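Side-chain contacts in nourseothricin acetyltransferase (Streptomyces noursei, PDB 5C82), which probably transfers an acetyl group from acetyl-CoA to the antibiotic nourseothricin, which would give resistance to it: residues Y10-S15 against R124-L129; E21-L26 against S79-A84; F36-T41 against Q181-S186; D43-R48 against L167-Y172. The protein carries 1 engineered substitution. All blocks are in the same frame, centred on the assembly; numbering follows the deposited sequence.

The four contacts form two pairs at opposite sides of the chain's centre. Interactions 1 and 2 lie with their centres 11 Å apart, where strand 11-14 pairs with strand 79-85: helix 122-137 packs in interaction 1, helix 20-25 in interaction 2. Interactions 3 and 4 are only 4 Å apart between centres. They join the small sheet of strands 34-40 and 44-58 to strands 182-188 and 163-168, and both reach the second subunit. The two pairs are 27 to 31 Å apart between centres, yet all four contacts reach the same seven-stranded sheet. A bound tartaric acid, probably from the crystallisation liquor, lies about 6 Å from the Leu126 side chain of interaction 1.

Interaction 1 (Y10-S15 against R124-L129)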
# COMPACT_ATOMS: atom_id res chain seq x y z
N TYR A 10 -22.39 -12.28 -21.97
CA TYR A 10 -21.65 -13.02 -20.95
C TYR A 10 -22.51 -13.53 -19.79
O TYR A 10 -23.63 -13.05 -19.58
CB TYR A 10 -20.46 -12.19 -20.43
CG TYR A 10 -19.51 -11.75 -21.52
CD1 TYR A 10 -18.54 -12.61 -22.03
CD2 TYR A 10 -19.60 -10.47 -22.08
CE1 TYR A 10 -17.70 -12.24 -23.07
CE2 TYR A 10 -18.77 -10.09 -23.14
CZ TYR A 10 -17.80 -10.96 -23.61
OH TYR A 10 -16.95 -10.57 -24.60
N ARG A 11 -21.97 -14.51 -19.05
CA ARG A 11 -22.60 -15.07 -17.85
C ARG A 11 -21.68 -14.75 -16.72
O ARG A 11 -20.47 -14.76 -16.91
CB ARG A 11 -22.83 -16.59 -17.96
CG ARG A 11 -23.78 -16.96 -19.10
CD ARG A 11 -23.82 -18.46 -19.35
NE ARG A 11 -24.78 -18.80 -20.41
CZ ARG A 11 -26.08 -18.93 -20.22
NH1 ARG A 11 -26.61 -18.79 -19.00
NH2 ARG A 11 -26.88 -19.24 -21.23
N TYR A 12 -22.23 -14.43 -15.55
CA TYR A 12 -21.43 -14.01 -14.42
C TYR A 12 -21.82 -14.77 -13.19
O TYR A 12 -23.00 -15.01 -12.99
CB TYR A 12 -21.62 -12.51 -14.15
CG TYR A 12 -21.27 -11.62 -15.31
CD1 TYR A 12 -22.23 -11.27 -16.27
CD2 TYR A 12 -20.00 -11.06 -15.43
CE1 TYR A 12 -21.91 -10.45 -17.34
CE2 TYR A 12 -19.66 -10.26 -16.52
CZ TYR A 12 -20.62 -9.97 -17.48
OH TYR A 12 -20.27 -9.17 -18.53
N ARG A 13 -20.84 -15.13 -12.37
CA ARG A 13 -21.06 -15.84 -11.11
C ARG A 13 -19.85 -15.74 -10.18
O ARG A 13 -18.78 -15.27 -10.55
CB ARG A 13 -21.42 -17.34 -11.36
CG ARG A 13 -20.43 -18.14 -12.20
CD ARG A 13 -20.73 -19.63 -12.07
NE ARG A 13 -19.91 -20.46 -12.97
CZ ARG A 13 -18.64 -20.79 -12.74
NH1 ARG A 13 -18.03 -20.39 -11.63
NH2 ARG A 13 -17.98 -21.54 -13.61
N THR A 14 -20.03 -16.25 -8.97
CA THR A 14 -18.94 -16.37 -8.03
C THR A 14 -18.12 -17.58 -8.52
O THR A 14 -18.67 -18.51 -9.14
CB THR A 14 -19.50 -16.45 -6.60
OG1 THR A 14 -20.02 -15.16 -6.28
CG2 THR A 14 -18.45 -16.82 -5.59
N SER A 15 -16.79 -17.50 -8.38
CA SER A 15 -15.90 -18.57 -8.82
C SER A 15 -16.13 -19.84 -7.96
O SER A 15 -16.63 -19.76 -6.83
CB SER A 15 -14.44 -18.15 -8.65
OG SER A 15 -14.12 -18.16 -7.27
N ARG A 124 -16.10 -3.71 -17.01
CA ARG A 124 -17.09 -2.82 -16.41
C ARG A 124 -18.11 -3.60 -15.60
O ARG A 124 -18.44 -3.19 -14.48
CB ARG A 124 -17.77 -1.97 -17.50
CG ARG A 124 -18.89 -1.05 -17.01
CD ARG A 124 -19.30 -0.04 -18.07
NE ARG A 124 -18.11 0.56 -18.68
CZ ARG A 124 -17.41 1.57 -18.16
NH1 ARG A 124 -17.81 2.17 -17.04
NH2 ARG A 124 -16.32 1.99 -18.76
N ALA A 125 -18.62 -4.73 -16.16
CA ALA A 125 -19.58 -5.58 -15.48
C ALA A 125 -18.93 -6.23 -14.25
O ALA A 125 -19.54 -6.22 -13.17
CB ALA A 125 -20.13 -6.64 -16.43
N LEU A 126 -17.69 -6.74 -14.38
CA LEU A 126 -16.96 -7.34 -13.24
C LEU A 126 -16.73 -6.32 -12.10
O LEU A 126 -16.87 -6.67 -10.93
CB LEU A 126 -15.63 -7.99 -13.64
CG LEU A 126 -15.68 -9.25 -14.49
CD1 LEU A 126 -14.32 -9.53 -15.11
CD2 LEU A 126 -16.19 -10.45 -13.70
N MSE A 127 -16.38 -5.07 -12.47
CA MSE A 127 -16.16 -3.96 -11.54
C MSE A 127 -17.48 -3.55 -10.87
O MSE A 127 -17.48 -3.15 -9.70
CB MSE A 127 -15.47 -2.77 -12.23
CG MSE A 127 -14.92 -1.74 -11.24
SE MSE A 127 -13.49 -2.53 -10.13
CE MSE A 127 -11.99 -2.29 -11.30
N GLY A 128 -18.59 -3.68 -11.61
CA GLY A 128 -19.93 -3.42 -11.08
C GLY A 128 -20.27 -4.48 -10.03
O GLY A 128 -20.79 -4.15 -8.97
N LEU A 129 -19.92 -5.75 -10.31
CA LEU A 129 -20.12 -6.88 -9.38
C LEU A 129 -19.27 -6.68 -8.12
O LEU A 129 -19.76 -6.92 -7.01
CB LEU A 129 -19.77 -8.21 -10.06
CG LEU A 129 -20.79 -8.76 -11.10
CD1 LEU A 129 -20.26 -10.06 -11.71
CD2 LEU A 129 -22.17 -9.04 -10.46
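The ring of Tyr12 meets three side chains of helix 122-137: Leu126 at its edge, and Ala125 and Leu129 obliquely. This is the N-terminal edge strand of a GNAT-type sheet packed on a helix. Strand 11-14 is outermost in the sheet, and helix 124-129 runs roughly along it, at 33° and with the axes 10.3 Å apart.

CD2 of Leu126 sits near the ring plane, 4.2 Å from Tyr12 CD2. The other two contacts lie at different ends of the tyrosine. At the near end, CD1 of Leu129 is 3.7 Å from Tyr12 CB and also touches CG and CD2. At the far end, CB of Ala125 meets CE2, CZ and OH. Ala125 and Leu129 are one helical turn apart, joined by the backbone hydrogen bond from Leu129 N to Ala125 O at 2.9 Å. The tyrosine therefore lies along the helix and spans that turn. Its chi1 of -58° sets CG beside the backbone N, and the CB bond already points to the helix.

No hydrogen bond links the two segments. The contact is apolar apart from the phenol oxygen, and it is partly buried. Tyr12 also touches Ala84 of strand 79-85, while Leu126 reaches Val95 of strand 91-100. Arg13 points away from the helix. Its NH1 donates a hydrogen bond to Thr14 O at 3.2 Å and forms a salt bridge with Asp19. The shortest approach across the contact is Tyr12 OH to Ala125 CB, at 3.3 Å.

Interaction 2 (E21-L26 against S79-A84); sequences EAIEAL and SRTFVA
Helix 20-25 lies over strand 79-84, and the nearest CA atoms, of Ile23 and Val83, are 8.4 Å apart. A single side chain bridges that gap. Ile23 directs its CB toward the strand, and chi1 of -70° places CG1 beside the backbone N. The chain then extends through chi2 of 166°, so CD1 is the atom that arrives.

CD1 meets CG1 of Val83 at 3.9 Å. The two side chains cross at about a right angle, and the isoleucine touches the valine through one methyl. The same CD1 lies 4.2 Å from CG2 of Thr81, a lighter contact. Thr81 and Val83 are two residues apart on the strand and both point to the helix. CD1 thus rests against two neighbouring side chains on one face of the sheet. No hydrogen bond crosses, and the buried surface is small, 78 Å² in all.

Other residues enlarge this apolar patch. Ile23 also touches Leu91 and Phe94 of strand 91-100, and Val83 touches Leu91. Phe82, between the two contact residues, instead packs on Phe133 of helix 122-137. CG of Arg80 lies 3.9 Å above one face of the Phe82 ring, offset toward the rim.

Helix 20-25 and helix 122-137 thus pack on opposite faces of the strand, Ile23 on Val83 and Thr81, Phe133 on Phe82. This layered packing, with helices on both faces of a central mixed sheet, is typical of the GNAT acetyltransferase fold.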
# COMPACT_ATOMS: atom_id res chain seq x y z
N GLU A 21 -7.95 -23.39 -13.02
CA GLU A 21 -7.14 -23.56 -14.23
C GLU A 21 -7.39 -22.46 -15.26
O GLU A 21 -6.43 -21.92 -15.81
CB GLU A 21 -7.37 -24.93 -14.88
CG GLU A 21 -6.62 -26.05 -14.17
CD GLU A 21 -6.38 -27.29 -15.01
OE1 GLU A 21 -7.34 -27.80 -15.62
OE2 GLU A 21 -5.22 -27.77 -15.03
N ALA A 22 -8.68 -22.17 -15.56
CA ALA A 22 -9.07 -21.15 -16.53
C ALA A 22 -8.60 -19.76 -16.08
O ALA A 22 -8.11 -18.99 -16.90
CB ALA A 22 -10.57 -21.18 -16.76
N ILE A 23 -8.68 -19.48 -14.77
CA ILE A 23 -8.24 -18.21 -14.17
C ILE A 23 -6.73 -18.00 -14.40
O ILE A 23 -6.33 -16.95 -14.94
CB ILE A 23 -8.68 -18.11 -12.67
CG1 ILE A 23 -10.23 -17.95 -12.59
CG2 ILE A 23 -7.95 -16.97 -11.94
CD1 ILE A 23 -10.86 -18.17 -11.22
N GLU A 24 -5.93 -19.04 -14.07
CA GLU A 24 -4.47 -19.13 -14.24
C GLU A 24 -4.08 -18.93 -15.71
O GLU A 24 -3.24 -18.08 -16.00
CB GLU A 24 -3.97 -20.51 -13.77
CG GLU A 24 -3.30 -20.52 -12.40
CD GLU A 24 -3.13 -21.88 -11.76
OE1 GLU A 24 -2.69 -22.83 -12.45
OE2 GLU A 24 -3.41 -22.00 -10.54
N ALA A 25 -4.72 -19.69 -16.63
CA ALA A 25 -4.48 -19.68 -18.08
C ALA A 25 -4.86 -18.40 -18.80
O ALA A 25 -4.37 -18.18 -19.91
CB ALA A 25 -5.20 -20.85 -18.73
N LEU A 26 -5.79 -17.61 -18.23
CA LEU A 26 -6.26 -16.39 -18.88
C LEU A 26 -5.09 -15.44 -19.11
O LEU A 26 -4.26 -15.21 -18.23
CB LEU A 26 -7.41 -15.73 -18.10
CG LEU A 26 -8.09 -14.50 -18.75
CD1 LEU A 26 -9.59 -14.52 -18.50
CD2 LEU A 26 -7.49 -13.21 -18.24
N SER A 79 -13.21 -11.99 1.39
CA SER A 79 -12.60 -12.25 0.09
C SER A 79 -13.63 -12.88 -0.87
O SER A 79 -14.50 -13.63 -0.42
CB SER A 79 -11.39 -13.17 0.25
OG SER A 79 -10.81 -13.52 -1.00
N ARG A 80 -13.55 -12.55 -2.19
CA ARG A 80 -14.43 -13.10 -3.23
C ARG A 80 -13.84 -12.92 -4.63
O ARG A 80 -13.17 -11.93 -4.90
CB ARG A 80 -15.82 -12.47 -3.18
CG ARG A 80 -16.91 -13.32 -3.85
CD ARG A 80 -18.25 -12.87 -3.36
NE ARG A 80 -19.33 -13.79 -3.68
CZ ARG A 80 -20.32 -14.08 -2.84
NH1 ARG A 80 -20.33 -13.56 -1.62
NH2 ARG A 80 -21.28 -14.92 -3.21
N THR A 81 -14.11 -13.90 -5.52
CA THR A 81 -13.72 -13.88 -6.93
C THR A 81 -14.98 -14.01 -7.78
O THR A 81 -15.76 -14.95 -7.59
CB THR A 81 -12.70 -15.00 -7.27
OG1 THR A 81 -11.53 -14.84 -6.48
CG2 THR A 81 -12.31 -15.03 -8.76
N PHE A 82 -15.15 -13.10 -8.74
CA PHE A 82 -16.24 -13.14 -9.71
C PHE A 82 -15.66 -13.46 -11.08
O PHE A 82 -14.64 -12.90 -11.47
CB PHE A 82 -17.02 -11.82 -9.75
CG PHE A 82 -17.65 -11.46 -8.44
CD1 PHE A 82 -18.84 -12.06 -8.03
CD2 PHE A 82 -17.11 -10.45 -7.65
CE1 PHE A 82 -19.43 -11.71 -6.81
CE2 PHE A 82 -17.70 -10.10 -6.43
CZ PHE A 82 -18.86 -10.72 -6.03
N VAL A 83 -16.31 -14.38 -11.80
CA VAL A 83 -15.88 -14.81 -13.14
C VAL A 83 -16.92 -14.42 -14.16
O VAL A 83 -18.11 -14.38 -13.83
CB VAL A 83 -15.56 -16.33 -13.21
CG1 VAL A 83 -14.27 -16.69 -12.46
CG2 VAL A 83 -16.75 -17.19 -12.72
N ALA A 84 -16.49 -14.19 -15.39
CA ALA A 84 -17.35 -13.89 -16.55
C ALA A 84 -17.03 -14.91 -17.64
O ALA A 84 -15.86 -15.05 -18.02
CB ALA A 84 -17.08 -12.48 -17.07

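Interaction 3 (F36-T41 against Q181-S186)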
# COMPACT_ATOMS: atom_id res chain seq x y z
N PHE A 36 2.68 5.83 -18.34
CA PHE A 36 2.66 6.99 -17.47
C PHE A 36 4.00 6.98 -16.78
O PHE A 36 4.34 6.01 -16.08
CB PHE A 36 1.49 6.97 -16.48
CG PHE A 36 0.17 7.38 -17.10
CD1 PHE A 36 -0.62 6.46 -17.79
CD2 PHE A 36 -0.32 8.69 -16.95
CE1 PHE A 36 -1.85 6.84 -18.34
CE2 PHE A 36 -1.55 9.06 -17.49
CZ PHE A 36 -2.32 8.13 -18.17
N ARG A 37 4.83 7.97 -17.12
CA ARG A 37 6.16 8.15 -16.56
C ARG A 37 5.96 8.83 -15.23
O ARG A 37 5.21 9.82 -15.13
CB ARG A 37 7.05 9.03 -17.48
CG ARG A 37 8.49 9.20 -16.98
CD ARG A 37 9.34 9.98 -17.96
NE ARG A 37 9.69 9.17 -19.13
CZ ARG A 37 10.11 9.67 -20.29
NH1 ARG A 37 10.24 10.99 -20.45
NH2 ARG A 37 10.40 8.87 -21.30
N VAL A 38 6.58 8.25 -14.20
CA VAL A 38 6.51 8.74 -12.83
C VAL A 38 7.82 9.47 -12.52
O VAL A 38 8.90 8.89 -12.69
CB VAL A 38 6.20 7.60 -11.81
CG1 VAL A 38 6.26 8.11 -10.38
CG2 VAL A 38 4.85 6.95 -12.09
N THR A 39 7.72 10.72 -12.10
CA THR A 39 8.89 11.54 -11.76
C THR A 39 8.81 11.95 -10.27
O THR A 39 7.84 12.57 -9.84
CB THR A 39 8.97 12.76 -12.71
OG1 THR A 39 9.21 12.30 -14.03
CG2 THR A 39 10.03 13.77 -12.29
N ALA A 40 9.85 11.57 -9.51
CA ALA A 40 9.98 11.97 -8.12
C ALA A 40 10.61 13.37 -8.14
O ALA A 40 11.71 13.55 -8.66
CB ALA A 40 10.88 10.99 -7.37
N THR A 41 9.86 14.38 -7.67
CA THR A 41 10.30 15.78 -7.68
C THR A 41 11.00 16.18 -6.36
O THR A 41 11.50 17.31 -6.25
CB THR A 41 9.11 16.71 -7.99
OG1 THR A 41 8.15 16.57 -6.94
CG2 THR A 41 8.44 16.38 -9.30
N GLN A 181 6.26 1.42 -11.48
CA GLN A 181 5.81 1.94 -10.17
C GLN A 181 4.37 1.50 -9.98
O GLN A 181 3.62 1.37 -10.97
CB GLN A 181 5.92 3.48 -10.10
CG GLN A 181 7.37 4.05 -10.27
CD GLN A 181 7.88 3.95 -11.69
OE1 GLN A 181 7.19 4.31 -12.66
NE2 GLN A 181 9.06 3.35 -11.85
N ALA A 182 3.98 1.24 -8.73
CA ALA A 182 2.59 0.87 -8.49
C ALA A 182 1.74 2.16 -8.40
O ALA A 182 2.13 3.08 -7.71
CB ALA A 182 2.48 0.06 -7.20
N LEU A 183 0.66 2.25 -9.14
CA LEU A 183 -0.21 3.41 -9.06
C LEU A 183 -1.48 2.99 -8.35
O LEU A 183 -2.02 1.89 -8.61
CB LEU A 183 -0.54 4.03 -10.43
CG LEU A 183 0.63 4.45 -11.35
CD1 LEU A 183 0.08 5.05 -12.63
CD2 LEU A 183 1.65 5.42 -10.64
N TYR A 184 -1.94 3.85 -7.44
CA TYR A 184 -3.12 3.58 -6.63
C TYR A 184 -4.31 4.43 -7.06
O TYR A 184 -4.15 5.62 -7.30
CB TYR A 184 -2.79 3.74 -5.13
CG TYR A 184 -1.69 2.81 -4.65
CD1 TYR A 184 -1.55 1.53 -5.17
CD2 TYR A 184 -0.87 3.16 -3.58
CE1 TYR A 184 -0.58 0.65 -4.69
CE2 TYR A 184 0.11 2.30 -3.10
CZ TYR A 184 0.26 1.05 -3.67
OH TYR A 184 1.19 0.16 -3.20
N MSE A 185 -5.48 3.78 -7.25
CA MSE A 185 -6.69 4.50 -7.67
C MSE A 185 -7.86 4.11 -6.80
O MSE A 185 -7.98 2.95 -6.38
CB MSE A 185 -7.01 4.28 -9.17
CG MSE A 185 -5.83 4.61 -10.11
SE MSE A 185 -6.27 4.38 -11.97
CE MSE A 185 -7.42 6.04 -12.24
N SER A 186 -8.71 5.07 -6.50
CA SER A 186 -9.85 4.79 -5.66
C SER A 186 -11.12 5.41 -6.20
O SER A 186 -11.08 6.35 -7.00
CB SER A 186 -9.61 5.24 -4.22
OG SER A 186 -9.50 6.65 -4.16
O HOH W 1 8.13 5.90 -14.54
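Val38 is the close-packed centre of this contact, touching both Gln181 and Leu183. Its CG2 meets CD2 of Leu183 at 3.8 Å. The two side chains slide past each other in opposite directions, methyl against methyl. Leu183 is buried, so this is the firmer, inner part.

The Gln181 side is more polar and more open. The glutamine chain bends at chi2, 72°, and this brings the amide oxygen to the side of Val38. OE1 then lies 3.5 Å from Val38 CB and also close to CG2, while CG of Gln181 adds a looser touch. These are van der Waals contacts, since no direct hydrogen bond joins the segments. A water supplies the polar link: it donates to Gln181 OE1 at 2.6 Å and accepts from Val38 N at 2.8 Å. The water satisfies Val38 N and passes the link on to the glutamine. At the other end of the amide, NE2 bonds to Gly179 O, so both ends of the group are held. Val38 points toward strand 182-186, whereas its chain neighbours Arg37 and Thr39 point away from it.

Val38 also touches Leu167 and Thr169, and Leu183 reaches Leu47 and Ile154. The contact thus joins strand 34-40 of the small antiparallel sheet to strand 182-188 of the main sheet, with strand 163-168 beside the latter and helix 151-158 packing on Phe36 and Leu183.

Interaction 4 (D43-R48 against L167-Y172)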
# COMPACT_ATOMS: atom_id res chain seq x y z
N ASP A 43 9.71 16.91 -3.48
CA ASP A 43 8.56 17.38 -2.69
C ASP A 43 7.31 16.51 -2.96
O ASP A 43 6.38 16.52 -2.17
CB ASP A 43 8.29 18.89 -2.92
CG ASP A 43 7.68 19.29 -4.26
OD1 ASP A 43 7.93 18.60 -5.26
OD2 ASP A 43 7.00 20.33 -4.31
N GLY A 44 7.33 15.76 -4.06
CA GLY A 44 6.24 14.87 -4.43
C GLY A 44 6.48 14.07 -5.69
O GLY A 44 7.62 13.72 -6.02
N PHE A 45 5.40 13.75 -6.39
CA PHE A 45 5.49 12.96 -7.61
C PHE A 45 4.63 13.52 -8.68
O PHE A 45 3.54 14.00 -8.39
CB PHE A 45 5.08 11.49 -7.36
CG PHE A 45 5.84 10.82 -6.25
CD1 PHE A 45 7.07 10.22 -6.50
CD2 PHE A 45 5.35 10.81 -4.95
CE1 PHE A 45 7.81 9.65 -5.45
CE2 PHE A 45 6.08 10.22 -3.91
CZ PHE A 45 7.30 9.64 -4.17
N THR A 46 5.07 13.38 -9.91
CA THR A 46 4.31 13.77 -11.08
C THR A 46 4.22 12.60 -12.06
O THR A 46 5.16 11.82 -12.19
CB THR A 46 4.80 15.10 -11.68
OG1 THR A 46 3.88 15.49 -12.70
CG2 THR A 46 6.18 15.00 -12.29
N LEU A 47 3.07 12.48 -12.73
CA LEU A 47 2.78 11.45 -13.71
C LEU A 47 2.52 12.14 -15.02
O LEU A 47 1.78 13.10 -15.07
CB LEU A 47 1.52 10.64 -13.33
CG LEU A 47 1.69 9.44 -12.40
CD1 LEU A 47 2.05 9.89 -10.96
CD2 LEU A 47 0.42 8.65 -12.36
N ARG A 48 3.11 11.63 -16.09
CA ARG A 48 2.91 12.16 -17.42
C ARG A 48 2.85 11.00 -18.38
O ARG A 48 3.77 10.19 -18.39
CB ARG A 48 4.06 13.11 -17.81
CG ARG A 48 3.81 13.91 -19.09
CD ARG A 48 4.85 15.01 -19.31
NE ARG A 48 6.22 14.50 -19.32
CZ ARG A 48 6.98 14.37 -20.40
NH1 ARG A 48 6.51 14.72 -21.60
NH2 ARG A 48 8.22 13.90 -20.30
N LEU A 167 0.45 6.21 -4.90
CA LEU A 167 1.40 5.40 -5.64
C LEU A 167 2.45 4.82 -4.70
O LEU A 167 2.59 5.31 -3.58
CB LEU A 167 2.09 6.21 -6.78
CG LEU A 167 3.16 7.26 -6.42
CD1 LEU A 167 4.01 7.60 -7.62
CD2 LEU A 167 2.55 8.56 -6.01
N ASP A 168 3.19 3.81 -5.16
CA ASP A 168 4.35 3.25 -4.45
C ASP A 168 5.42 2.92 -5.49
O ASP A 168 5.32 1.91 -6.19
CB ASP A 168 4.02 2.03 -3.56
CG ASP A 168 5.19 1.57 -2.66
OD1 ASP A 168 6.34 2.03 -2.87
OD2 ASP A 168 4.95 0.75 -1.77
N THR A 169 6.46 3.76 -5.56
CA THR A 169 7.55 3.61 -6.53
C THR A 169 8.49 2.46 -6.21
O THR A 169 9.34 2.10 -7.03
CB THR A 169 8.36 4.95 -6.64
OG1 THR A 169 8.95 5.23 -5.37
CG2 THR A 169 7.51 6.12 -7.11
N ALA A 170 8.37 1.92 -5.00
CA ALA A 170 9.26 0.87 -4.51
C ALA A 170 8.63 -0.52 -4.52
O ALA A 170 9.35 -1.50 -4.30
CB ALA A 170 9.73 1.24 -3.11
N LEU A 171 7.29 -0.63 -4.77
CA LEU A 171 6.54 -1.89 -4.77
C LEU A 171 7.16 -3.00 -5.61
O LEU A 171 7.14 -4.15 -5.17
CB LEU A 171 5.03 -1.74 -5.15
CG LEU A 171 4.15 -2.96 -4.67
CD1 LEU A 171 4.05 -3.07 -3.10
CD2 LEU A 171 2.76 -2.98 -5.32
N TYR A 172 7.71 -2.66 -6.79
CA TYR A 172 8.28 -3.64 -7.71
C TYR A 172 9.80 -3.79 -7.67
O TYR A 172 10.34 -4.47 -8.55
CB TYR A 172 7.83 -3.35 -9.14
CG TYR A 172 6.33 -3.38 -9.31
CD1 TYR A 172 5.60 -4.51 -8.99
CD2 TYR A 172 5.65 -2.29 -9.86
CE1 TYR A 172 4.21 -4.55 -9.15
CE2 TYR A 172 4.27 -2.32 -10.04
CZ TYR A 172 3.55 -3.44 -9.66
OH TYR A 172 2.20 -3.48 -9.85
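This contact belongs to the dimer interface, where strand 44-58 of the small antiparallel sheet packs against the end of strand 163-168 and the turn after it. Phe45 carries most of it. Its ring lies obliquely against two side chains, Leu167 and Thr169.

Leu167 offers both methyls to the phenylalanine. Leu167 CD2 meets Phe45 CD2 at 3.7 Å, and Leu167 CD1 lies 3.9 Å from Phe45 CG and also near CB. With chi1 of 74°, the leucine's CG stands between the backbone N and the carbonyl carbon, and both methyls come to the root of the ring from one and the same side, obliquely. Farther out and on that side as well, CG2 of Thr169 is 3.9 Å from Phe45 CE1. Leu47, two residues along the strand, adds a loose touch: its CD1 is 4.5 Å from CD1 of Leu167.

Thr169 lies in a type I turn from Asp168 to Leu171. An Asx turn reinforces it, with Ala170 N donating to Asp168 OD1 at 2.9 Å. The donor comes from above the carboxylate plane, 38° out of it. The threonine methyl faces the ring, while its OG1 bonds to Cys165 O of the second subunit. The other oxygen of Asp168, OD2, forms a salt bridge with Arg105 of the second subunit. Gly44 to Thr46, Leu167 and Asp168 also pair with a strand of that subunit in an antiparallel ladder.

The chemistry therefore divides in two. Within the chain the contact is apolar, without a hydrogen bond between its segments. The Asp168 carboxylate serves both the turn and the partner subunit, and Thr169 OG1 binds that subunit too, so the shape of the turn and the dimer contact are probably linked.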